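Local coordinates for protein SCO1 homolog 1, mitochondrial (Arabidopsis thaliana, PDB 6N5U), which binds copper(I) in a thioredoxin-fold domain and is thought to help insert copper into cytochrome c oxidase in the mitochondrial inner membrane, at residues 65-70 against 93-98; 30-35 against 138-143; 51-56 against 155-160; 132-137 against 145-150. One frame throughout, in Å; residues are numbered along the deposited sequence.

Contact 1: residues 65-70 against 93-98; sequences GVDVVP and HPKLIG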
loop_
_atom_site.group_PDB
_atom_site.type_symbol
_atom_site.label_atom_id
_atom_site.label_comp_id
_atom_site.label_asym_id
_atom_site.label_seq_id
_atom_site.Cartn_x
_atom_site.Cartn_y
_atom_site.Cartn_z
ATOM N N GLY A 65 4.014 -17.370 11.091
ATOM C CA GLY A 65 2.894 -17.281 12.020
ATOM C C GLY A 65 2.464 -15.846 12.289
ATOM O O GLY A 65 1.537 -15.623 13.068
ATOM N N VAL A 66 3.140 -14.857 11.644
ATOM C CA VAL A 66 2.894 -13.410 11.797
ATOM C C VAL A 66 1.844 -12.875 10.814
ATOM O O VAL A 66 1.974 -13.059 9.600
ATOM C CB VAL A 66 4.217 -12.570 11.733
ATOM C CG1 VAL A 66 3.949 -11.066 11.827
ATOM C CG2 VAL A 66 5.217 -13.006 12.805
ATOM N N ASP A 67 0.836 -12.164 11.342
ATOM C CA ASP A 67 -0.176 -11.491 10.528
ATOM C C ASP A 67 0.398 -10.136 10.092
ATOM O O ASP A 67 0.723 -9.281 10.930
ATOM C CB ASP A 67 -1.495 -11.311 11.304
ATOM C CG ASP A 67 -2.311 -12.580 11.398
ATOM O OD1 ASP A 67 -2.841 -13.021 10.353
ATOM O OD2 ASP A 67 -2.418 -13.138 12.518
ATOM N N VAL A 68 0.606 -9.983 8.784
ATOM C CA VAL A 68 1.117 -8.744 8.211
ATOM C C VAL A 68 -0.055 -8.086 7.495
ATOM O O VAL A 68 -0.784 -8.769 6.768
ATOM C CB VAL A 68 2.362 -8.944 7.316
ATOM C CG1 VAL A 68 2.873 -7.611 6.798
ATOM C CG2 VAL A 68 3.469 -9.661 8.078
ATOM N N VAL A 69 -0.282 -6.777 7.750
ATOM C CA VAL A 69 -1.412 -6.057 7.174
ATOM C C VAL A 69 -1.026 -5.359 5.886
ATOM O O VAL A 69 -0.211 -4.442 5.924
ATOM C CB VAL A 69 -2.133 -5.096 8.163
ATOM C CG1 VAL A 69 -3.410 -4.527 7.545
ATOM C CG2 VAL A 69 -2.436 -5.780 9.495
ATOM N N PRO A 70 -1.638 -5.744 4.738
ATOM C CA PRO A 70 -1.349 -5.020 3.496
ATOM C C PRO A 70 -2.162 -3.726 3.488
ATOM O O PRO A 70 -3.317 -3.710 3.956
ATOM C CB PRO A 70 -1.784 -6.007 2.404
ATOM C CG PRO A 70 -2.851 -6.861 3.040
ATOM C CD PRO A 70 -2.654 -6.812 4.530
ATOM N N HIS A 93 -7.533 -9.363 -1.375
ATOM C CA HIS A 93 -7.361 -10.041 -0.103
ATOM C C HIS A 93 -8.385 -9.488 0.870
ATOM O O HIS A 93 -8.623 -8.277 0.879
ATOM C CB HIS A 93 -5.947 -9.772 0.433
ATOM C CG HIS A 93 -5.483 -10.749 1.469
ATOM N ND1 HIS A 93 -5.905 -10.653 2.782
ATOM C CD2 HIS A 93 -4.603 -11.771 1.368
ATOM C CE1 HIS A 93 -5.298 -11.629 3.424
ATOM N NE2 HIS A 93 -4.489 -12.313 2.618
ATOM N N PRO A 94 -8.999 -10.333 1.726
ATOM C CA PRO A 94 -9.968 -9.784 2.686
ATOM C C PRO A 94 -9.341 -8.884 3.763
ATOM O O PRO A 94 -10.074 -8.142 4.416
ATOM C CB PRO A 94 -10.661 -11.030 3.272
ATOM C CG PRO A 94 -9.801 -12.156 2.963
ATOM C CD PRO A 94 -8.879 -11.804 1.848
ATOM N N LYS A 95 -8.003 -8.908 3.927
ATOM C CA LYS A 95 -7.354 -8.136 4.974
ATOM C C LYS A 95 -6.614 -6.923 4.435
ATOM O O LYS A 95 -5.869 -6.282 5.180
ATOM C CB LYS A 95 -6.472 -9.048 5.861
ATOM C CG LYS A 95 -7.328 -9.879 6.839
ATOM C CD LYS A 95 -6.563 -11.002 7.480
ATOM C CE LYS A 95 -7.364 -11.745 8.522
ATOM N NZ LYS A 95 -6.516 -12.737 9.245
ATOM N N LEU A 96 -6.934 -6.515 3.185
ATOM C CA LEU A 96 -6.318 -5.344 2.560
ATOM C C LEU A 96 -7.097 -4.053 2.821
ATOM O O LEU A 96 -8.189 -3.871 2.294
ATOM C CB LEU A 96 -6.062 -5.572 1.040
ATOM C CG LEU A 96 -5.595 -4.394 0.144
ATOM C CD1 LEU A 96 -4.232 -3.872 0.531
ATOM C CD2 LEU A 96 -5.553 -4.818 -1.293
ATOM N N ILE A 97 -6.496 -3.151 3.617
ATOM C CA ILE A 97 -6.969 -1.805 3.975
ATOM C C ILE A 97 -6.684 -0.856 2.795
ATOM O O ILE A 97 -5.588 -0.878 2.226
ATOM C CB ILE A 97 -6.231 -1.333 5.276
ATOM C CG1 ILE A 97 -6.651 -2.191 6.492
ATOM C CG2 ILE A 97 -6.400 0.179 5.553
ATOM C CD1 ILE A 97 -5.948 -1.827 7.823
ATOM N N GLY A 98 -7.657 -0.022 2.467
ATOM C CA GLY A 98 -7.543 0.978 1.420
ATOM C C GLY A 98 -7.593 2.371 2.006
ATOM O O GLY A 98 -8.508 2.670 2.771
#

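Contact 2: residues 30-35 against 138-143; sequences GKWTIL and MSPEMN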
loop_
_atom_site.group_PDB
_atom_site.type_symbol
_atom_site.label_atom_id
_atom_site.label_comp_id
_atom_site.label_asym_id
_atom_site.label_seq_id
_atom_site.Cartn_x
_atom_site.Cartn_y
_atom_site.Cartn_z
ATOM N N GLY A 30 0.370 -1.614 16.122
ATOM C CA GLY A 30 0.008 -2.856 16.795
ATOM C C GLY A 30 0.230 -4.102 15.957
ATOM O O GLY A 30 0.151 -5.212 16.487
ATOM N N LYS A 31 0.491 -3.935 14.638
ATOM C CA LYS A 31 0.742 -5.038 13.702
ATOM C C LYS A 31 1.770 -4.651 12.639
ATOM O O LYS A 31 1.852 -3.468 12.282
ATOM C CB LYS A 31 -0.563 -5.453 12.985
ATOM C CG LYS A 31 -1.553 -6.241 13.843
ATOM C CD LYS A 31 -2.276 -7.296 13.032
ATOM C CE LYS A 31 -3.363 -7.974 13.828
ATOM N NZ LYS A 31 -4.002 -9.070 13.058
ATOM N N TRP A 32 2.532 -5.653 12.103
ATOM C CA TRP A 32 3.474 -5.461 10.979
ATOM C C TRP A 32 2.630 -5.079 9.763
ATOM O O TRP A 32 1.576 -5.698 9.520
ATOM C CB TRP A 32 4.273 -6.735 10.667
ATOM C CG TRP A 32 5.428 -6.950 11.577
ATOM C CD1 TRP A 32 5.421 -7.627 12.756
ATOM C CD2 TRP A 32 6.753 -6.426 11.421
ATOM N NE1 TRP A 32 6.670 -7.595 13.326
ATOM C CE2 TRP A 32 7.499 -6.843 12.541
ATOM C CE3 TRP A 32 7.389 -5.666 10.429
ATOM C CZ2 TRP A 32 8.842 -6.521 12.704
ATOM C CZ3 TRP A 32 8.722 -5.331 10.601
ATOM C CH2 TRP A 32 9.437 -5.772 11.720
ATOM N N THR A 33 3.068 -4.036 9.037
ATOM C CA THR A 33 2.323 -3.465 7.920
ATOM C C THR A 33 3.164 -3.323 6.656
ATOM O O THR A 33 4.346 -2.974 6.741
ATOM C CB THR A 33 1.744 -2.120 8.398
ATOM O OG1 THR A 33 0.881 -2.351 9.513
ATOM C CG2 THR A 33 0.994 -1.364 7.324
ATOM N N ILE A 34 2.546 -3.565 5.481
ATOM C CA ILE A 34 3.202 -3.361 4.183
ATOM C C ILE A 34 2.382 -2.338 3.424
ATOM O O ILE A 34 1.222 -2.606 3.147
ATOM C CB ILE A 34 3.477 -4.654 3.346
ATOM C CG1 ILE A 34 4.350 -5.667 4.126
ATOM C CG2 ILE A 34 4.138 -4.288 2.004
ATOM C CD1 ILE A 34 4.403 -7.091 3.551
ATOM N N LEU A 35 2.964 -1.159 3.102
ATOM C CA LEU A 35 2.248 -0.077 2.397
ATOM C C LEU A 35 2.598 -0.075 0.912
ATOM O O LEU A 35 3.778 -0.094 0.576
ATOM C CB LEU A 35 2.555 1.317 2.980
ATOM C CG LEU A 35 2.556 1.542 4.487
ATOM C CD1 LEU A 35 3.334 2.796 4.815
ATOM C CD2 LEU A 35 1.164 1.737 5.028
ATOM N N MET A 138 6.617 -1.547 7.299
ATOM C CA MET A 138 6.552 -0.785 8.547
ATOM C C MET A 138 6.396 -1.823 9.652
ATOM O O MET A 138 5.793 -2.875 9.418
ATOM C CB MET A 138 5.315 0.140 8.568
ATOM C CG MET A 138 5.275 1.170 7.462
ATOM S SD MET A 138 6.668 2.325 7.501
ATOM C CE MET A 138 7.360 1.938 6.017
ATOM N N SER A 139 6.925 -1.529 10.847
ATOM C CA SER A 139 6.854 -2.424 12.001
ATOM C C SER A 139 5.587 -2.183 12.894
ATOM O O SER A 139 4.789 -1.293 12.557
ATOM C CB SER A 139 8.152 -2.343 12.802
ATOM O OG SER A 139 8.531 -1.010 13.096
ATOM N N PRO A 140 5.360 -2.942 14.013
ATOM C CA PRO A 140 4.161 -2.697 14.841
ATOM C C PRO A 140 4.119 -1.345 15.566
ATOM O O PRO A 140 3.088 -1.007 16.155
ATOM C CB PRO A 140 4.159 -3.878 15.821
ATOM C CG PRO A 140 5.067 -4.897 15.206
ATOM C CD PRO A 140 6.129 -4.079 14.558
ATOM N N GLU A 141 5.220 -0.578 15.523
ATOM C CA GLU A 141 5.280 0.776 16.093
ATOM C C GLU A 141 5.369 1.808 14.958
ATOM O O GLU A 141 5.706 2.967 15.196
ATOM C CB GLU A 141 6.425 0.960 17.119
ATOM C CG GLU A 141 6.463 -0.025 18.292
ATOM C CD GLU A 141 5.217 -0.299 19.125
ATOM O OE1 GLU A 141 4.579 0.670 19.598
ATOM O OE2 GLU A 141 4.896 -1.493 19.326
ATOM N N MET A 142 5.014 1.379 13.734
ATOM C CA MET A 142 5.007 2.157 12.491
ATOM C C MET A 142 6.353 2.854 12.192
ATOM O O MET A 142 6.383 4.015 11.774
ATOM C CB MET A 142 3.820 3.142 12.411
ATOM C CG MET A 142 2.551 2.521 11.843
ATOM S SD MET A 142 2.557 2.155 10.061
ATOM C CE MET A 142 2.280 3.809 9.365
ATOM N N ASN A 143 7.451 2.122 12.368
ATOM C CA ASN A 143 8.779 2.589 12.009
ATOM C C ASN A 143 9.210 1.795 10.763
ATOM O O ASN A 143 9.069 0.571 10.730
ATOM C CB ASN A 143 9.781 2.376 13.164
ATOM C CG ASN A 143 9.498 3.157 14.432
ATOM O OD1 ASN A 143 9.242 4.370 14.425
ATOM N ND2 ASN A 143 9.566 2.478 15.562
#

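Contact 3: residues 51-56 against 155-160; sequences IKLAAA and DSLTDG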
loop_
_atom_site.group_PDB
_atom_site.type_symbol
_atom_site.label_atom_id
_atom_site.label_comp_id
_atom_site.label_asym_id
_atom_site.label_seq_id
_atom_site.Cartn_x
_atom_site.Cartn_y
_atom_site.Cartn_z
ATOM N N ILE A 51 -1.622 -8.522 -6.207
ATOM C CA ILE A 51 -1.821 -9.984 -6.228
ATOM C C ILE A 51 -0.600 -10.618 -5.516
ATOM O O ILE A 51 -0.796 -11.438 -4.607
ATOM C CB ILE A 51 -2.090 -10.578 -7.655
ATOM C CG1 ILE A 51 -3.481 -10.199 -8.184
ATOM C CG2 ILE A 51 -1.932 -12.104 -7.650
ATOM C CD1 ILE A 51 -3.618 -10.240 -9.726
ATOM N N LYS A 52 0.641 -10.170 -5.888
ATOM C CA LYS A 52 1.930 -10.560 -5.289
ATOM C C LYS A 52 1.875 -10.340 -3.776
ATOM O O LYS A 52 2.142 -11.265 -3.026
ATOM C CB LYS A 52 3.078 -9.707 -5.874
ATOM C CG LYS A 52 4.492 -10.180 -5.496
ATOM C CD LYS A 52 5.526 -9.055 -5.357
ATOM C CE LYS A 52 5.748 -8.223 -6.600
ATOM N NZ LYS A 52 6.788 -7.187 -6.365
ATOM N N LEU A 53 1.467 -9.130 -3.340
ATOM C CA LEU A 53 1.335 -8.765 -1.932
ATOM C C LEU A 53 0.337 -9.642 -1.162
ATOM O O LEU A 53 0.671 -10.102 -0.077
ATOM C CB LEU A 53 1.002 -7.269 -1.787
ATOM C CG LEU A 53 0.890 -6.717 -0.366
ATOM C CD1 LEU A 53 2.161 -7.014 0.457
ATOM C CD2 LEU A 53 0.550 -5.217 -0.395
ATOM N N ALA A 54 -0.859 -9.900 -1.720
ATOM C CA ALA A 54 -1.882 -10.706 -1.081
ATOM C C ALA A 54 -1.382 -12.126 -0.879
ATOM O O ALA A 54 -1.510 -12.659 0.226
ATOM C CB ALA A 54 -3.130 -10.699 -1.927
ATOM N N ALA A 55 -0.737 -12.716 -1.909
ATOM C CA ALA A 55 -0.194 -14.072 -1.817
ATOM C C ALA A 55 0.986 -14.110 -0.863
ATOM O O ALA A 55 1.173 -15.122 -0.183
ATOM C CB ALA A 55 0.206 -14.582 -3.189
ATOM N N ALA A 56 1.763 -12.989 -0.786
ATOM C CA ALA A 56 2.908 -12.848 0.129
ATOM C C ALA A 56 2.404 -12.815 1.590
ATOM O O ALA A 56 2.942 -13.555 2.419
ATOM C CB ALA A 56 3.715 -11.610 -0.197
ATOM N N ASP A 155 8.016 -15.177 -3.584
ATOM C CA ASP A 155 9.017 -15.841 -2.767
ATOM C C ASP A 155 10.051 -14.875 -2.190
ATOM O O ASP A 155 10.344 -14.963 -1.007
ATOM C CB ASP A 155 9.677 -17.002 -3.527
ATOM C CG ASP A 155 8.776 -18.182 -3.807
ATOM O OD1 ASP A 155 7.671 -18.235 -3.230
ATOM O OD2 ASP A 155 9.193 -19.072 -4.586
ATOM N N SER A 156 10.565 -13.935 -2.994
ATOM C CA SER A 156 11.573 -12.994 -2.490
ATOM C C SER A 156 11.003 -11.924 -1.540
ATOM O O SER A 156 11.754 -11.353 -0.741
ATOM C CB SER A 156 12.367 -12.365 -3.628
ATOM O OG SER A 156 11.547 -12.026 -4.730
ATOM N N LEU A 157 9.679 -11.675 -1.610
ATOM C CA LEU A 157 8.984 -10.743 -0.723
ATOM C C LEU A 157 8.753 -11.446 0.613
ATOM O O LEU A 157 9.151 -10.920 1.657
ATOM C CB LEU A 157 7.647 -10.241 -1.333
ATOM C CG LEU A 157 6.853 -9.154 -0.539
ATOM C CD1 LEU A 157 7.743 -7.980 -0.151
ATOM C CD2 LEU A 157 5.655 -8.647 -1.327
ATOM N N THR A 158 8.164 -12.664 0.562
ATOM C CA THR A 158 7.875 -13.502 1.725
ATOM C C THR A 158 9.151 -13.720 2.533
ATOM O O THR A 158 9.218 -13.255 3.670
ATOM C CB THR A 158 7.198 -14.802 1.286
ATOM O OG1 THR A 158 5.999 -14.478 0.572
ATOM C CG2 THR A 158 6.892 -15.731 2.450
ATOM N N ASP A 159 10.189 -14.339 1.916
ATOM C CA ASP A 159 11.489 -14.632 2.534
ATOM C C ASP A 159 12.096 -13.428 3.226
ATOM O O ASP A 159 12.551 -13.546 4.365
ATOM C CB ASP A 159 12.489 -15.189 1.507
ATOM C CG ASP A 159 12.133 -16.520 0.883
ATOM O OD1 ASP A 159 11.268 -17.243 1.453
ATOM O OD2 ASP A 159 12.710 -16.844 -0.178
ATOM N N GLY A 160 12.090 -12.297 2.523
ATOM C CA GLY A 160 12.579 -11.026 3.017
ATOM C C GLY A 160 11.806 -10.518 4.216
ATOM O O GLY A 160 12.401 -10.267 5.261
#

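Contact 4: residues 132-137 against 145-150; sequences SIVMYL and VKFYGK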
loop_
_atom_site.group_PDB
_atom_site.type_symbol
_atom_site.label_atom_id
_atom_site.label_comp_id
_atom_site.label_asym_id
_atom_site.label_seq_id
_atom_site.Cartn_x
_atom_site.Cartn_y
_atom_site.Cartn_z
ATOM N N SER A 132 5.802 5.718 -8.419
ATOM C CA SER A 132 6.867 4.871 -7.883
ATOM C C SER A 132 6.270 3.503 -7.563
ATOM O O SER A 132 5.210 3.441 -6.927
ATOM C CB SER A 132 7.435 5.486 -6.606
ATOM O OG SER A 132 7.638 6.887 -6.678
ATOM N N ILE A 133 6.895 2.418 -8.055
ATOM C CA ILE A 133 6.412 1.046 -7.787
ATOM C C ILE A 133 7.177 0.606 -6.567
ATOM O O ILE A 133 8.363 0.234 -6.647
ATOM C CB ILE A 133 6.492 0.093 -9.000
ATOM C CG1 ILE A 133 5.690 0.689 -10.171
ATOM C CG2 ILE A 133 5.979 -1.305 -8.624
ATOM C CD1 ILE A 133 6.376 0.633 -11.503
ATOM N N VAL A 134 6.518 0.783 -5.407
ATOM C CA VAL A 134 7.124 0.645 -4.095
ATOM C C VAL A 134 6.266 -0.115 -3.045
ATOM O O VAL A 134 5.050 -0.029 -3.067
ATOM C CB VAL A 134 7.415 2.111 -3.634
ATOM C CG1 VAL A 134 7.872 2.167 -2.205
ATOM C CG2 VAL A 134 8.450 2.793 -4.519
ATOM N N MET A 135 6.927 -0.799 -2.101
ATOM C CA MET A 135 6.334 -1.457 -0.939
ATOM C C MET A 135 7.215 -1.125 0.252
ATOM O O MET A 135 8.456 -1.151 0.153
ATOM C CB MET A 135 6.163 -2.978 -1.106
ATOM C CG MET A 135 5.101 -3.341 -2.095
ATOM S SD MET A 135 4.932 -5.076 -2.489
ATOM C CE MET A 135 6.646 -5.451 -3.172
ATOM N N TYR A 136 6.572 -0.802 1.374
ATOM C CA TYR A 136 7.264 -0.383 2.586
ATOM C C TYR A 136 6.871 -1.247 3.750
ATOM O O TYR A 136 5.704 -1.243 4.149
ATOM C CB TYR A 136 6.915 1.083 2.919
ATOM C CG TYR A 136 7.394 2.111 1.929
ATOM C CD1 TYR A 136 8.745 2.426 1.823
ATOM C CD2 TYR A 136 6.493 2.826 1.146
ATOM C CE1 TYR A 136 9.193 3.414 0.950
ATOM C CE2 TYR A 136 6.929 3.832 0.279
ATOM C CZ TYR A 136 8.282 4.123 0.186
ATOM O OH TYR A 136 8.762 5.023 -0.733
ATOM N N LEU A 137 7.827 -1.985 4.306
ATOM C CA LEU A 137 7.507 -2.825 5.443
ATOM C C LEU A 137 7.729 -1.981 6.693
ATOM O O LEU A 137 8.868 -1.662 7.041
ATOM C CB LEU A 137 8.324 -4.142 5.423
ATOM C CG LEU A 137 8.444 -4.949 6.728
ATOM C CD1 LEU A 137 7.212 -5.812 6.973
ATOM C CD2 LEU A 137 9.692 -5.772 6.725
ATOM N N VAL A 145 11.165 -0.318 8.116
ATOM C CA VAL A 145 12.122 -1.424 8.267
ATOM C C VAL A 145 12.812 -1.736 6.919
ATOM O O VAL A 145 14.037 -1.610 6.822
ATOM C CB VAL A 145 11.471 -2.668 8.947
ATOM C CG1 VAL A 145 12.445 -3.834 9.080
ATOM C CG2 VAL A 145 10.882 -2.313 10.305
ATOM N N LYS A 146 12.035 -2.121 5.883
ATOM C CA LYS A 146 12.602 -2.450 4.574
ATOM C C LYS A 146 11.716 -2.044 3.391
ATOM O O LYS A 146 10.490 -2.056 3.481
ATOM C CB LYS A 146 12.957 -3.944 4.498
ATOM C CG LYS A 146 14.062 -4.284 3.493
ATOM C CD LYS A 146 15.368 -4.573 4.178
ATOM C CE LYS A 146 16.462 -4.756 3.174
ATOM N NZ LYS A 146 17.772 -4.847 3.841
ATOM N N PHE A 147 12.371 -1.692 2.282
ATOM C CA PHE A 147 11.767 -1.344 1.010
ATOM C C PHE A 147 11.816 -2.576 0.072
ATOM O O PHE A 147 12.777 -3.356 0.118
ATOM C CB PHE A 147 12.490 -0.128 0.388
ATOM C CG PHE A 147 12.182 0.051 -1.080
ATOM C CD1 PHE A 147 10.955 0.571 -1.492
ATOM C CD2 PHE A 147 13.070 -0.397 -2.056
ATOM C CE1 PHE A 147 10.632 0.651 -2.854
ATOM C CE2 PHE A 147 12.745 -0.309 -3.422
ATOM C CZ PHE A 147 11.534 0.227 -3.811
ATOM N N TYR A 148 10.778 -2.734 -0.786
ATOM C CA TYR A 148 10.666 -3.817 -1.774
ATOM C C TYR A 148 10.162 -3.273 -3.131
ATOM O O TYR A 148 9.016 -2.799 -3.242
ATOM C CB TYR A 148 9.756 -4.949 -1.256
ATOM C CG TYR A 148 10.276 -5.625 -0.007
ATOM C CD1 TYR A 148 11.179 -6.683 -0.086
ATOM C CD2 TYR A 148 9.842 -5.230 1.254
ATOM C CE1 TYR A 148 11.677 -7.292 1.060
ATOM C CE2 TYR A 148 10.326 -5.840 2.408
ATOM C CZ TYR A 148 11.245 -6.868 2.306
ATOM O OH TYR A 148 11.733 -7.457 3.443
ATOM N N GLY A 149 11.025 -3.364 -4.142
ATOM C CA GLY A 149 10.731 -2.911 -5.498
ATOM C C GLY A 149 9.928 -3.871 -6.367
ATOM O O GLY A 149 9.459 -4.919 -5.902
ATOM N N LYS A 150 9.762 -3.497 -7.656
ATOM C CA LYS A 150 9.028 -4.236 -8.696
ATOM C C LYS A 150 9.633 -5.615 -8.989
ATOM O O LYS A 150 8.898 -6.552 -9.295
ATOM C CB LYS A 150 8.961 -3.383 -9.996
ATOM C CG LYS A 150 8.306 -4.046 -11.229
ATOM C CD LYS A 150 6.768 -4.241 -11.114
ATOM C CE LYS A 150 6.195 -5.282 -12.074
ATOM N NZ LYS A 150 4.738 -5.560 -11.846
#

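Contact 1: residues 65-70 against 93-98
Ile97 N donates to Pro70 O over 3.2 Å, the one hydrogen bond between the two segments. The donor is tilted 24° from the carbonyl plane. Leu96 CD1 packs against the same carbonyl oxygen and touches Pro70 CB at 3.7 Å. Two residues before Ile97, Lys95 O faces carbon: Pro70 CD lies 3.3 Å from it, proline having no N-H to donate, and Val69 CG1 also borders it while meeting Ile97 CD1 at 3.7 Å. A type I turn from His93 to Leu96 leads into strand 97-100. Its Lys95 N is taken by His93 ND1 at 3.0 Å, in the ring plane, and NE2 of the same ring bonds Asp58 OD1, so both ring nitrogens are engaged. At the outer edge Lys95, extended beyond CG, brings NZ to 3.8 Å from Asp67 OD1, a long salt bridge; the stronger partner of Asp67 is Lys61, which pairs with OD2. The contact marks the start of the parallel pairing in the beta-alpha-beta unit of strand 68-74, helix 82-89 and strand 97-100. Helix 45-64 covers Pro70 through Leu53 and His93 through Ile57, while Val69 bonds by its backbone to strand 32-38.

Contact 2: residues 30-35 against 138-143
Trp32 has CG anti to its carbonyl carbon (chi1 -81°), and chi2 near 90° sets the indole across the turn at Ser139 and Pro140. One face of the ring system takes both residues: Pro140 CD sits 3.8 Å from the centroid of the five-membered ring, and Ser139 CA lies 3.9 Å from that of the six-membered ring, two CH-pi contacts. Ser139 CB reaches on to CZ3 and CH2. Beside the indole the backbones pair antiparallel at Thr33 and Met138, a hydrogen-bonded pair: Thr33 N donates to Met138 O over 3.0 Å, and Met138 N returns a bond to Thr33 O over 2.7 Å. Gly30 N meets Pro140 O at 2.8 Å, nearly straight and on a lone pair. The type I turn from Ser139 to Met142 is tied back by Asn143 O, which accepts from both N and OG of Ser139. On the side of Thr33 and Met138, Leu35 CD1 packs on Met138 CG at 3.7 Å, the side chains crossing at about a right angle. The contact joins the start of strand 32-38 to the end of strand 135-138 and the loop after it; strand 68-74 flanks strand 32-38 on its other edge, and Tyr168 meets Trp32 edge-to-face.

Contact 3: residues 51-56 against 155-160
Leu157 and Ala56 make the main apolar contact between the two helices. Leu157 has CG anti to its backbone N (chi1 -175°), and its CD2 branch comes to 3.7 Å from Ala56 CB, with CG of the leucine close behind. The same CD2 methyl touches two further side chains of helix 45-64. Leu53 CD1 stands 4.2 Å away, and the aliphatic part of Lys52 passes at about a right angle, its CD 4.1 Å from the methyl. One leucine branch is thus shared by residues on successive turns of the facing helix.

The second kind of contact is a hydroxyl against carbon. Thr158 OG1 lies 3.5 Å from Ala56 CA and 3.7 Å from Ala56 CB; its hydrogen bond goes to Val154 O, one turn back in its own helix. Ala56 and Thr158 form the closest CA pair, 5.3 Å apart, with only a methyl as side chain on the alanine.

The charged group is the amine of Lys52: NZ makes a salt bridge with Glu49 OE1 and a weak hydrogen bond with His152 O.

The short axes approach to 9.3 Å and cross at -44°. Helices 45-64 and 154-167 lie side by side on one face of the central sheet, where Lys52 and Leu157 both pack on Met135 of strand 135-138.

Contact 4: residues 132-137 against 145-150
Strands 135-138 and 144-148 form a beta hairpin with a classic bulge: Val145 and Lys146 both face Leu137. Leu137 O takes a bond from Val145 N at 2.9 Å and a weak one from Lys146 N, while Leu137 N gives a nearly straight bond to Lys146 O at 2.8 Å. Tyr148 N donates to Met135 O over 3.0 Å.

The side chains sort onto two faces. On that of Tyr136 and Phe147, Phe147 has CG anti to its backbone N (chi1 164°), and CE1 at its ring edge meets CB and CG1 of Val134, near the ring plane; Tyr136 CE1 comes to 4.1 Å from Phe147 CD1. On the face of Leu137 and Tyr148, Leu137 CB touches the phenol edge at CE2 (4.0 Å). Met135, bent at chi3, crosses Tyr148 at about a right angle, its CE 3.7 Å from Tyr148 CB. Past the paired strands, Ile133 CG2 rests on Lys150 CB at 3.9 Å, and the lysine amine pairs with Glu49.

The side chain of Ile133 is about 6 Å from the copper(I) ion held by Cys42, Cys46 and His131. Helix 154-167 covers Leu137 and Tyr148, strand 32-38 flanks strand 135-138, and strand 144-148 is an edge strand within this chain.

Contacts 1, 2 and 4 follow one another across the central sheet of the thioredoxin fold, through neighbouring strands 97-100, 68-74, 32-38, 135-138 and 144-148; contact 3 pairs two helices on one of its faces. Centres of contacts 1 and 2 are 11 Å apart, those of 1 and 4 are 16 Å apart. Backbone hydrogen bonds link Val69 with Trp32 and Ile34, and Leu35 with Tyr136, so the sheet is continuous from contact 1 to 4. Contact 3 touches the other three, through Leu53 on Pro70 and Ile34 and through Leu157 on Tyr148. Along the chain, contact 1 nests within 2 and 3 and contact 4 within 3, while 2 crosses 3 and 4; contact 3 brings the C-terminal helix to the helix carrying Cys46.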